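Flavin reductase (Uncultured bacterium, PDB 5CHO) probably uses NAD(P)H to reduce FAD, supplying the reduced flavin to the halogenase partner of a bacterial two-component tryptophan halogenase. Local coordinates at residues Val80-Ala84 with Ala85-Ser89; Asp104-His107 with Val108-Tyr112. All coordinates share one frame; numbering follows the deposited sequence.

Interactions 1 and 2 are both local contacts within single unbroken runs of chain, and both lie in the flavin reductase-like domain. Their centres are about 19 Å apart and their nearest atoms about 8 Å, so they do not touch each other. Residues 80-89 join the end of strand 74-81 to helix 85-93, and their chemistry is largely polar: backbone N-H groups face the flavin and diphosphate of FAD. Residues 104-112 hold the short helix 106-111, where main-chain bonds and a histidine-valine contact dominate. Each is partly buried, with V80, A84 and M86 enclosed in the first, Q105 and A109 in the second; both border the FAD pocket.

Interaction 1 of 2, residues Val80-Ala84 with Ala85-Ser89; sequences VECDA and AMHGS. With FAD (flavin-adenine dinucleotide), chain I.
H87 folds back over the type I beta turn E81-A84, which leads from strand 74-81 into helix 85-93 in this flavin reductase-like, FMN-binding-type domain. The turn is closed by A84 N to E81 O at 3.1 Å. Its exit is tied more loosely, since the bond from H87 N to A84 O is weak, with an N-H...O angle of 134°.

The H87 side chain can be traced outward. CB sits 3.1 Å from A84 O and also close to E81 O. CG, anti to the backbone N (chi1 -170°), carries the ring back across the turn, where C82 O lies over one face and V80 O meets the edge in plane, 3.5 Å from CD2. At the tip, NE2 passes C82 SG, and the sulfur approaches the ring obliquely; the polar partner of NE2 is S161 OG on strand 160-172, while F163 meets the ring edge-to-face. Replacing H87 by an alanine would probably leave S161 OG without this partner and open a gap against the turn carbonyls. Nearer the backbone, V80 CG1 packs against N and CA of H87 and against CB of M86.

The same connection grips FAD through main-chain N-H groups. E81 N points almost straight at flavin O2, with an N-H...O angle of 177°. The N-H groups of A85 and M86, at the N-terminal end of the helix, take the diphosphate: the hydrogen of A85 N is shared between the bridging O3P and, weakly, O1A of the adenosine-side phosphate. These N-H groups probably help to offset the phosphate charge. A84 CB rests 3.2 Å from O3P, and M86 N reaches O2P of the flavin-side phosphate at 2.9 Å.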
loop_
_atom_site.group_PDB
_atom_site.type_symbol
_atom_site.label_atom_id
_atom_site.label_comp_id
_atom_site.label_asym_id
_atom_site.label_seq_id
_atom_site.Cartn_x
_atom_site.Cartn_y
_atom_site.Cartn_z
ATOM N N VAL A 80 -9.295 4.971 -4.747
ATOM C CA VAL A 80 -9.702 5.353 -6.092
ATOM C C VAL A 80 -10.124 6.817 -6.153
ATOM O O VAL A 80 -10.950 7.282 -5.367
ATOM C CB VAL A 80 -10.851 4.460 -6.600
ATOM C CG1 VAL A 80 -11.195 4.796 -8.046
ATOM C CG2 VAL A 80 -10.467 2.998 -6.465
ATOM N N GLU A 81 -9.517 7.525 -7.098
ATOM C CA GLU A 81 -9.829 8.914 -7.410
ATOM C C GLU A 81 -11.330 9.152 -7.537
ATOM O O GLU A 81 -12.034 8.356 -8.153
ATOM C CB GLU A 81 -9.137 9.298 -8.716
ATOM C CG GLU A 81 -8.645 10.718 -8.799
ATOM C CD GLU A 81 -8.217 11.071 -10.206
ATOM O OE1 GLU A 81 -7.579 10.222 -10.863
ATOM O OE2 GLU A 81 -8.521 12.194 -10.660
ATOM N N CYS A 82 -11.814 10.241 -6.946
ATOM C CA CYS A 82 -13.239 10.554 -6.979
ATOM C C CYS A 82 -13.734 10.742 -8.410
ATOM O O CYS A 82 -14.837 10.317 -8.749
ATOM C CB CYS A 82 -13.543 11.806 -6.153
ATOM S SG CYS A 82 -13.783 11.477 -4.377
ATOM N N ASP A 83 -12.917 11.384 -9.239
ATOM C CA ASP A 83 -13.285 11.669 -10.622
ATOM C C ASP A 83 -13.085 10.495 -11.574
ATOM O O ASP A 83 -13.412 10.596 -12.759
ATOM C CB ASP A 83 -12.460 12.845 -11.145
ATOM C CG ASP A 83 -12.649 14.103 -10.329
ATOM O OD1 ASP A 83 -13.690 14.225 -9.651
ATOM O OD2 ASP A 83 -11.749 14.970 -10.360
ATOM N N ALA A 84 -12.566 9.381 -11.069
ATOM C CA ALA A 84 -12.321 8.226 -11.921
ATOM C C ALA A 84 -13.586 7.402 -12.086
ATOM O O ALA A 84 -14.396 7.301 -11.169
ATOM C CB ALA A 84 -11.191 7.378 -11.349
ATOM N N ALA A 85 -13.736 6.805 -13.263
ATOM C CA ALA A 85 -14.929 6.039 -13.590
ATOM C C ALA A 85 -15.104 4.833 -12.670
ATOM O O ALA A 85 -16.232 4.450 -12.349
ATOM C CB ALA A 85 -14.881 5.596 -15.047
ATOM N N MET A 86 -13.999 4.222 -12.256
ATOM C CA MET A 86 -14.078 3.037 -11.408
ATOM C C MET A 86 -14.695 3.374 -10.052
ATOM O O MET A 86 -15.303 2.518 -9.416
ATOM C CB MET A 86 -12.698 2.401 -11.215
ATOM C CG MET A 86 -12.746 1.086 -10.448
ATOM S SD MET A 86 -13.758 -0.161 -11.271
ATOM C CE MET A 86 -12.628 -0.793 -12.500
ATOM N N HIS A 87 -14.536 4.622 -9.623
ATOM C CA HIS A 87 -15.142 5.095 -8.380
ATOM C C HIS A 87 -16.649 4.834 -8.419
ATOM O O HIS A 87 -17.235 4.330 -7.459
ATOM C CB HIS A 87 -14.842 6.583 -8.177
ATOM C CG HIS A 87 -15.212 7.105 -6.819
ATOM N ND1 HIS A 87 -16.512 7.300 -6.422
ATOM C CD2 HIS A 87 -14.432 7.476 -5.775
ATOM C CE1 HIS A 87 -16.525 7.778 -5.184
ATOM N NE2 HIS A 87 -15.279 7.893 -4.774
ATOM N N GLY A 88 -17.269 5.183 -9.541
ATOM C CA GLY A 88 -18.685 4.928 -9.735
ATOM C C GLY A 88 -19.021 3.459 -9.931
ATOM O O GLY A 88 -19.996 2.967 -9.362
ATOM N N SER A 89 -18.218 2.759 -10.732
ATOM C CA SER A 89 -18.434 1.333 -10.992
ATOM C C SER A 89 -18.381 0.499 -9.713
ATOM O O SER A 89 -19.164 -0.436 -9.530
ATOM C CB SER A 89 -17.407 0.798 -11.996
ATOM O OG SER A 89 -17.290 1.638 -13.129
HETATM P PA FAD I . -10.895 7.536 -15.614
HETATM O O1A FAD I . -12.296 7.684 -16.135
HETATM O O2A FAD I . -9.992 7.053 -16.681
HETATM O O5B FAD I . -10.348 8.966 -15.092
HETATM C C5B FAD I . -8.988 9.050 -14.647
HETATM C C4B FAD I . -8.553 10.555 -14.505
HETATM O O4B FAD I . -8.454 11.084 -15.675
HETATM C C3B FAD I . -9.627 11.340 -13.762
HETATM O O3B FAD I . -9.058 12.247 -12.880
HETATM C C2B FAD I . -10.409 12.074 -14.850
HETATM O O2B FAD I . -10.800 13.473 -14.373
HETATM C C1B FAD I . -9.604 12.190 -15.846
HETATM N N9A FAD I . -10.300 11.955 -17.058
HETATM C C8A FAD I . -10.332 10.809 -17.780
HETATM N N7A FAD I . -11.120 11.022 -18.864
HETATM C C5A FAD I . -11.575 12.299 -18.806
HETATM C C6A FAD I . -12.408 13.032 -19.638
HETATM N N6A FAD I . -13.099 12.737 -20.884
HETATM N N1A FAD I . -12.702 14.318 -19.336
HETATM C C2A FAD I . -12.186 14.900 -18.208
HETATM N N3A FAD I . -11.369 14.177 -17.379
HETATM C C4A FAD I . -11.065 12.876 -17.685
HETATM N N1 FAD I . -5.581 5.629 -9.870
HETATM C C2 FAD I . -6.362 5.587 -8.634
HETATM O O2 FAD I . -7.434 6.198 -8.556
HETATM N N3 FAD I . -5.872 4.831 -7.487
HETATM C C4 FAD I . -4.631 4.133 -7.580
HETATM O O4 FAD I . -4.251 3.536 -6.674
HETATM C C4X FAD I . -3.841 4.185 -8.852
HETATM N N5 FAD I . -2.593 3.495 -8.968
HETATM C C5X FAD I . -1.819 3.541 -10.234
HETATM C C6 FAD I . -0.576 2.850 -10.350
HETATM C C7 FAD I . 0.152 2.905 -11.547
HETATM C C7M FAD I . 1.436 2.049 -11.323
HETATM C C8 FAD I . -0.358 3.637 -12.621
HETATM C C8M FAD I . 0.547 3.616 -13.898
HETATM C C9 FAD I . -1.580 4.312 -12.502
HETATM C C9A FAD I . -2.314 4.272 -11.308
HETATM N N10 FAD I . -3.587 4.982 -11.203
HETATM C C10 FAD I . -4.339 4.931 -9.965
HETATM C "C1'" FAD I . -4.133 5.774 -12.344
HETATM C "C2'" FAD I . -5.344 5.053 -12.968
HETATM O "O2'" FAD I . -4.964 3.765 -13.346
HETATM C "C3'" FAD I . -5.794 5.845 -14.172
HETATM O "O3'" FAD I . -6.245 7.096 -13.755
HETATM C "C4'" FAD I . -6.925 5.117 -14.906
HETATM O "O4'" FAD I . -7.120 5.706 -16.127
HETATM C "C5'" FAD I . -8.229 5.211 -14.087
HETATM O "O5'" FAD I . -9.276 4.541 -14.779
HETATM P P FAD I . -10.811 4.973 -14.500
HETATM O O1P FAD I . -11.668 4.531 -15.657
HETATM O O2P FAD I . -11.304 4.342 -13.191
HETATM O O3P FAD I . -10.862 6.537 -14.379
#

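Interaction 2 of 2, residues Asp104-His107 with Val108-Tyr112; sequences DQQH and VALLY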
loop_
_atom_site.group_PDB
_atom_site.type_symbol
_atom_site.label_atom_id
_atom_site.label_comp_id
_atom_site.label_asym_id
_atom_site.label_seq_id
_atom_site.Cartn_x
_atom_site.Cartn_y
_atom_site.Cartn_z
ATOM N N ASP A 104 6.115 -9.293 -16.532
ATOM C CA ASP A 104 5.865 -9.300 -17.974
ATOM C C ASP A 104 4.451 -8.826 -18.320
ATOM O O ASP A 104 3.955 -9.077 -19.418
ATOM C CB ASP A 104 6.104 -10.697 -18.561
ATOM C CG ASP A 104 5.209 -11.760 -17.949
ATOM O OD1 ASP A 104 4.293 -11.416 -17.174
ATOM O OD2 ASP A 104 5.413 -12.954 -18.260
ATOM N N GLN A 105 3.818 -8.129 -17.381
ATOM C CA GLN A 105 2.471 -7.599 -17.579
ATOM C C GLN A 105 2.476 -6.091 -17.406
ATOM O O GLN A 105 1.448 -5.482 -17.107
ATOM C CB GLN A 105 1.494 -8.236 -16.596
ATOM C CG GLN A 105 1.305 -9.719 -16.790
ATOM C CD GLN A 105 0.336 -10.308 -15.790
ATOM O OE1 GLN A 105 0.474 -10.109 -14.584
ATOM N NE2 GLN A 105 -0.672 -11.009 -16.286
ATOM N N GLN A 106 3.647 -5.497 -17.595
ATOM C CA GLN A 106 3.796 -4.051 -17.602
ATOM C C GLN A 106 2.834 -3.399 -18.586
ATOM O O GLN A 106 2.279 -2.334 -18.314
ATOM C CB GLN A 106 5.234 -3.684 -17.952
ATOM C CG GLN A 106 5.495 -2.199 -18.060
ATOM C CD GLN A 106 6.973 -1.883 -18.196
ATOM O OE1 GLN A 106 7.819 -2.484 -17.534
ATOM N NE2 GLN A 106 7.291 -0.942 -19.070
ATOM N N HIS A 107 2.647 -4.046 -19.733
ATOM C CA HIS A 107 1.813 -3.485 -20.784
ATOM C C HIS A 107 0.357 -3.439 -20.323
ATOM O O HIS A 107 -0.390 -2.541 -20.706
ATOM C CB HIS A 107 1.957 -4.286 -22.086
ATOM C CG HIS A 107 1.515 -5.712 -21.990
ATOM N ND1 HIS A 107 2.234 -6.677 -21.318
ATOM C CD2 HIS A 107 0.438 -6.346 -22.513
ATOM C CE1 HIS A 107 1.609 -7.836 -21.411
ATOM N NE2 HIS A 107 0.515 -7.663 -22.134
ATOM N N VAL A 108 -0.040 -4.403 -19.498
ATOM C CA VAL A 108 -1.370 -4.378 -18.890
ATOM C C VAL A 108 -1.528 -3.192 -17.937
ATOM O O VAL A 108 -2.560 -2.518 -17.942
ATOM C CB VAL A 108 -1.684 -5.673 -18.111
ATOM C CG1 VAL A 108 -3.103 -5.622 -17.554
ATOM C CG2 VAL A 108 -1.493 -6.900 -18.992
ATOM N N ALA A 109 -0.510 -2.949 -17.114
ATOM C CA ALA A 109 -0.544 -1.841 -16.168
ATOM C C ALA A 109 -0.676 -0.526 -16.916
ATOM O O ALA A 109 -1.463 0.340 -16.532
ATOM C CB ALA A 109 0.707 -1.831 -15.295
ATOM N N LEU A 110 0.101 -0.379 -17.983
ATOM C CA LEU A 110 0.080 0.849 -18.770
ATOM C C LEU A 110 -1.275 1.063 -19.426
ATOM O O LEU A 110 -1.852 2.142 -19.316
ATOM C CB LEU A 110 1.168 0.828 -19.844
ATOM C CG LEU A 110 2.588 1.049 -19.322
ATOM C CD1 LEU A 110 3.627 0.778 -20.409
ATOM C CD2 LEU A 110 2.731 2.447 -18.742
ATOM N N LEU A 111 -1.777 0.029 -20.100
ATOM C CA LEU A 111 -3.054 0.114 -20.796
ATOM C C LEU A 111 -4.182 0.590 -19.893
ATOM O O LEU A 111 -4.893 1.528 -20.247
ATOM C CB LEU A 111 -3.428 -1.242 -21.407
ATOM C CG LEU A 111 -4.811 -1.304 -22.076
ATOM C CD1 LEU A 111 -4.965 -0.224 -23.146
ATOM C CD2 LEU A 111 -5.083 -2.685 -22.652
ATOM N N TYR A 112 -4.347 -0.036 -18.732
ATOM C CA TYR A 112 -5.490 0.278 -17.884
ATOM C C TYR A 112 -5.212 1.431 -16.940
ATOM O O TYR A 112 -6.020 1.732 -16.065
ATOM C CB TYR A 112 -5.940 -0.971 -17.130
ATOM C CG TYR A 112 -6.512 -1.970 -18.102
ATOM C CD1 TYR A 112 -7.759 -1.756 -18.667
ATOM C CD2 TYR A 112 -5.814 -3.107 -18.475
ATOM C CE1 TYR A 112 -8.292 -2.632 -19.573
ATOM C CE2 TYR A 112 -6.351 -4.002 -19.384
ATOM C CZ TYR A 112 -7.593 -3.757 -19.927
ATOM O OH TYR A 112 -8.145 -4.633 -20.837
#
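Q105 O opens the helical hydrogen bonding by accepting A109 N at 3.2 Å, in the carbonyl plane, and a weak second bond from V108 N, bent to 121° at the hydrogen. Q105 is the N-cap of helix 106-111, and the i to i+4 pattern continues from L110 N to Q106 O at 2.9 Å and from L111 N to H107 O.

The distinctive side-chain contact joins neighbours in sequence. H107 CG lies between its own backbone N and carbonyl carbon (chi1 62°), which turns the imidazole over the next peptide, so that V108 N sits over a ring face, 3.2 Å from CG. V108 CG2 comes to the ring face in a CH-pi contact, 4.0 Å from the H107 ring centroid and offset toward the rim on the NE2 side. The same methyl also meets Q105 CB at 4.1 Å, joining cap residue and first turn. One turn along, L110 CD1 approaches Q106 CG, while L111 CG lies over the centre of the Y112 ring.

Q106, A109 and L110 lean on F186 of strand 185-189, and Q106 and A109 also on L179 of strand 178-182. At the far end Y112, which touches FAD, packs on A60 and T62 of strand 59-63, with A109 O accepting a bond from T62 OG1.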